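Local coordinates for outer membrane protein OMP121 (Bacteroides thetaiotaomicron, PDB 5FQ8) that probably imports nutrients across the bacterial outer membrane as a TonB-dependent receptor, with a plug domain housed inside a beta-barrel, at residues B[75-79]-B[80-84]; B[102-106]-B[107-111]. All coordinates share one frame; numbering follows the deposited sequence.

Contact 1. Residues B[75-79]-B[80-84]; sequences STSSD and PGASN
Ser75 and Asn84 face each other as an antiparallel non-hydrogen-bonded pair, with their CA atoms 4.4 Å apart. One residue further in, Thr76 N donates to Ser83 O over 3.1 Å in a nearly straight bond (169° at the hydrogen). The loop closes in a type II beta turn from Asp79 to Ala82. Its bond, Ala82 N to Asp79 O at 3.3 Å, is longer and more bent (139°), and Gly81 occupies the third position with the positive phi that this turn requires. Together these elements form the loop joining strands 71-75 and 84-88 of the plug domain. The turn lies beside a calcium site, where Pro80 touches Asp288, one of the metal's ligands. Inside the loop, Thr76 CB points toward the returning chain, and with chi1 67° OG1 lies between the backbone N and the carbonyl carbon, leaving CG2 beside the N; Thr76 OG1 meets Ala82 CB at 3.3 Å and Thr76 CG2 meets Ser83 CB at 3.8 Å. The Ala82 methyl group sits between Thr76 OG1 and the Asp79 carbonyl oxygen, which is 3.2 Å from Ala82 CB. At the strand end, Asn84 OD1 comes alongside Ser75 CB at 3.8 Å, while Asn84 ND2 bonds to Asn131. Ser83 OG is held by Asp125 and Thr113, and Asp79 OD1 accepts a hydrogen bond from Asn970 ND2.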
loop_
_atom_site.group_PDB
_atom_site.type_symbol
_atom_site.label_atom_id
_atom_site.label_comp_id
_atom_site.label_asym_id
_atom_site.label_seq_id
_atom_site.Cartn_x
_atom_site.Cartn_y
_atom_site.Cartn_z
ATOM N N SER B 75 16.555 -27.982 10.120
ATOM C CA SER B 75 16.583 -26.586 9.730
ATOM C C SER B 75 15.942 -26.425 8.368
ATOM O O SER B 75 16.022 -27.313 7.522
ATOM C CB SER B 75 18.013 -26.086 9.684
ATOM O OG SER B 75 18.721 -26.790 8.686
ATOM N N THR B 76 15.304 -25.281 8.156
ATOM C CA THR B 76 14.650 -25.057 6.877
ATOM C C THR B 76 15.660 -24.882 5.761
ATOM O O THR B 76 15.434 -25.353 4.648
ATOM C CB THR B 76 13.725 -23.844 6.943
ATOM O OG1 THR B 76 14.486 -22.638 7.119
ATOM C CG2 THR B 76 12.730 -24.001 8.074
ATOM N N SER B 77 16.767 -24.228 6.030
ATOM C CA SER B 77 17.811 -24.082 5.033
ATOM C C SER B 77 19.067 -23.600 5.735
ATOM O O SER B 77 19.087 -23.399 6.949
ATOM C CB SER B 77 17.397 -23.125 3.919
ATOM O OG SER B 77 17.387 -21.773 4.358
ATOM N N SER B 78 20.112 -23.400 4.951
ATOM C CA SER B 78 21.358 -22.861 5.449
ATOM C C SER B 78 21.358 -21.345 5.486
ATOM O O SER B 78 22.381 -20.745 5.817
ATOM C CB SER B 78 22.521 -23.360 4.595
ATOM O OG SER B 78 23.005 -24.615 5.066
ATOM N N ASP B 79 20.265 -20.723 5.170
ATOM C CA ASP B 79 20.247 -19.281 5.115
ATOM C C ASP B 79 20.222 -18.736 6.531
ATOM O O ASP B 79 19.455 -19.223 7.359
ATOM C CB ASP B 79 19.035 -18.788 4.335
ATOM C CG ASP B 79 19.001 -19.313 2.939
ATOM O OD1 ASP B 79 19.655 -18.700 2.073
ATOM O OD2 ASP B 79 18.332 -20.336 2.719
ATOM N N PRO B 80 21.018 -17.723 6.834
ATOM C CA PRO B 80 21.097 -17.232 8.204
ATOM C C PRO B 80 19.758 -16.729 8.697
ATOM O O PRO B 80 18.975 -16.149 7.947
ATOM C CB PRO B 80 22.126 -16.107 8.102
ATOM C CG PRO B 80 22.988 -16.504 6.991
ATOM C CD PRO B 80 22.048 -17.108 5.988
ATOM N N GLY B 81 19.490 -16.996 9.965
ATOM C CA GLY B 81 18.279 -16.537 10.583
ATOM C C GLY B 81 17.052 -17.342 10.277
ATOM O O GLY B 81 15.968 -16.950 10.705
ATOM N N ALA B 82 17.176 -18.455 9.568
ATOM C CA ALA B 82 16.014 -19.201 9.126
ATOM C C ALA B 82 15.443 -20.048 10.257
ATOM O O ALA B 82 15.991 -20.119 11.354
ATOM C CB ALA B 82 16.383 -20.054 7.927
ATOM N N SER B 83 14.311 -20.686 10.000
ATOM C CA SER B 83 13.596 -21.360 11.070
ATOM C C SER B 83 14.135 -22.767 11.310
ATOM O O SER B 83 14.924 -23.301 10.537
ATOM C CB SER B 83 12.115 -21.419 10.750
ATOM O OG SER B 83 11.575 -20.123 10.716
ATOM N N ASN B 84 13.695 -23.361 12.415
ATOM C CA ASN B 84 14.027 -24.726 12.775
ATOM C C ASN B 84 12.755 -25.501 13.058
ATOM O O ASN B 84 11.912 -25.067 13.844
ATOM C CB ASN B 84 14.938 -24.783 13.997
ATOM C CG ASN B 84 16.267 -24.103 13.765
ATOM O OD1 ASN B 84 17.103 -24.573 12.996
ATOM N ND2 ASN B 84 16.473 -22.986 14.440
#

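Contact 2. Residues B[102-106]-B[107-111]; sequences YVVDG and VPLNN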
loop_
_atom_site.group_PDB
_atom_site.type_symbol
_atom_site.label_atom_id
_atom_site.label_comp_id
_atom_site.label_asym_id
_atom_site.label_seq_id
_atom_site.Cartn_x
_atom_site.Cartn_y
_atom_site.Cartn_z
ATOM N N TYR B 102 7.129 -24.770 23.682
ATOM C CA TYR B 102 8.317 -24.339 24.394
ATOM C C TYR B 102 7.920 -23.636 25.686
ATOM O O TYR B 102 7.146 -22.682 25.659
ATOM C CB TYR B 102 9.141 -23.402 23.519
ATOM C CG TYR B 102 9.822 -24.039 22.343
ATOM C CD1 TYR B 102 9.137 -24.279 21.171
ATOM C CD2 TYR B 102 11.168 -24.358 22.388
ATOM C CE1 TYR B 102 9.761 -24.827 20.080
ATOM C CE2 TYR B 102 11.794 -24.902 21.304
ATOM C CZ TYR B 102 11.084 -25.137 20.147
ATOM O OH TYR B 102 11.700 -25.681 19.052
ATOM N N VAL B 103 8.452 -24.092 26.815
ATOM C CA VAL B 103 8.146 -23.531 28.129
ATOM C C VAL B 103 9.455 -23.141 28.801
ATOM O O VAL B 103 10.344 -23.979 28.950
ATOM C CB VAL B 103 7.374 -24.540 29.000
ATOM C CG1 VAL B 103 7.050 -23.950 30.324
ATOM C CG2 VAL B 103 6.115 -24.971 28.315
ATOM N N VAL B 104 9.594 -21.888 29.208
ATOM C CA VAL B 104 10.911 -21.378 29.572
ATOM C C VAL B 104 11.127 -21.280 31.083
ATOM O O VAL B 104 12.118 -21.794 31.593
ATOM C CB VAL B 104 11.227 -20.050 28.860
ATOM C CG1 VAL B 104 12.343 -19.365 29.564
ATOM C CG2 VAL B 104 11.666 -20.350 27.452
ATOM N N ASP B 105 10.260 -20.630 31.842
ATOM C CA ASP B 105 10.612 -20.604 33.272
ATOM C C ASP B 105 9.530 -20.490 34.340
ATOM O O ASP B 105 9.728 -19.727 35.276
ATOM C CB ASP B 105 11.579 -19.437 33.541
ATOM C CG ASP B 105 13.050 -19.834 33.467
ATOM O OD1 ASP B 105 13.407 -20.951 33.874
ATOM O OD2 ASP B 105 13.862 -19.005 33.000
ATOM N N GLY B 106 8.414 -21.213 34.273
ATOM C CA GLY B 106 7.982 -22.017 33.158
ATOM C C GLY B 106 6.736 -21.358 32.610
ATOM O O GLY B 106 5.620 -21.584 33.082
ATOM N N VAL B 107 6.952 -20.496 31.631
ATOM C CA VAL B 107 5.899 -19.771 30.950
ATOM C C VAL B 107 5.972 -20.129 29.477
ATOM O O VAL B 107 7.074 -20.187 28.927
ATOM C CB VAL B 107 6.057 -18.255 31.139
ATOM C CG1 VAL B 107 5.030 -17.511 30.287
ATOM C CG2 VAL B 107 5.941 -17.916 32.598
ATOM N N PRO B 108 4.858 -20.394 28.809
ATOM C CA PRO B 108 4.922 -20.685 27.380
ATOM C C PRO B 108 5.637 -19.587 26.623
ATOM O O PRO B 108 5.478 -18.401 26.907
ATOM C CB PRO B 108 3.451 -20.781 26.981
ATOM C CG PRO B 108 2.777 -21.234 28.222
ATOM C CD PRO B 108 3.504 -20.586 29.345
ATOM N N LEU B 109 6.439 -19.998 25.659
ATOM C CA LEU B 109 7.212 -19.090 24.829
ATOM C C LEU B 109 6.584 -18.999 23.448
ATOM O O LEU B 109 6.115 -19.999 22.908
ATOM C CB LEU B 109 8.646 -19.577 24.709
ATOM C CG LEU B 109 9.613 -18.711 23.925
ATOM C CD1 LEU B 109 9.955 -17.534 24.775
ATOM C CD2 LEU B 109 10.855 -19.491 23.549
ATOM N N ASN B 110 6.571 -17.805 22.874
ATOM C CA ASN B 110 6.039 -17.674 21.530
ATOM C C ASN B 110 6.997 -18.320 20.545
ATOM O O ASN B 110 8.197 -18.046 20.562
ATOM C CB ASN B 110 5.800 -16.208 21.171
ATOM C CG ASN B 110 5.368 -16.029 19.734
ATOM O OD1 ASN B 110 6.156 -15.622 18.892
ATOM N ND2 ASN B 110 4.116 -16.351 19.443
ATOM N N ASN B 111 6.468 -19.185 19.693
ATOM C CA ASN B 111 7.263 -19.898 18.711
ATOM C C ASN B 111 6.664 -19.709 17.336
ATOM O O ASN B 111 6.448 -20.653 16.579
ATOM C CB ASN B 111 7.368 -21.375 19.071
ATOM C CG ASN B 111 8.334 -22.116 18.189
ATOM O OD1 ASN B 111 9.314 -21.552 17.716
ATOM N ND2 ASN B 111 8.053 -23.387 17.945
HETATM O O HOH W 1 5.937 -22.679 22.306
#
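With CG beside the backbone N (chi1 -70°), Tyr102 sets its ring near Asn111, whose CG is extended opposite its own N (chi1 -172°). Asn111 ND2 is the atom that touches, lying beside Tyr102 CE1 at 3.1 Å and Tyr102 CD1 at 3.5 Å. Ring and amide planes are 67° apart, an oblique approach rather than a stack. The amide is fixed from its other end, where Asn111 OD1 accepts from Asn128 ND2 and Ala130 N. Were Tyr102 replaced by alanine, the loss of the ring would probably open a gap beside the Asn111 amide and take a neighbour from Met61 and Ala130, which also touch this side chain. Nearer the backbone, Tyr102 CB packs on Leu109 CB at 4.0 Å, and Leu109 CD2 reaches Val104 CG2 at 4.1 Å, giving a small apolar strip. Two backbone bonds join the arms: Leu109 N donates to Tyr102 O over 2.8 Å, and Val104 N to Val107 O over 3.1 Å. Pro108 CA adds a CA-H...O contact to the same Tyr102 oxygen. A water extends the pairing, accepting from Tyr102 N and donating to Leu109 O, 2.8 Å from each. Between the two arms the peptide before Gly106 is modelled cis. Lys387 from barrel strand 376-394 bonds to Asp105 O, and Val107 and Leu109 also touch this strand. The arrangement is a hairpin-like chain reversal, bridged at Val103 and Pro108, that follows strand 101-103, an outermost strand of the four-stranded mixed sheet in the TonB-dependent receptor plug.

How the contacts relate
Both contacts belong to the plug domain and follow in series, contact 1 closing at residue 84 before contact 2 opens at residue 102. Their centres lie 21 Å apart and their nearest atoms about 5 Å apart, so they do not touch directly. Contact 1, near the centre of the chain, joins strands 71-75 and 84-88 beside a calcium site; contact 2 leaves strand 101-103, an outermost strand of the plug's mixed sheet, and lies against the barrel wall. Asn128 connects them, its side chain bonding Asn84 N in one and Asn111 OD1 in the other. Both reversals thus meet the barrel domain, contact 1 through Asn970 and Ser973, contact 2 through strands such as 376-394.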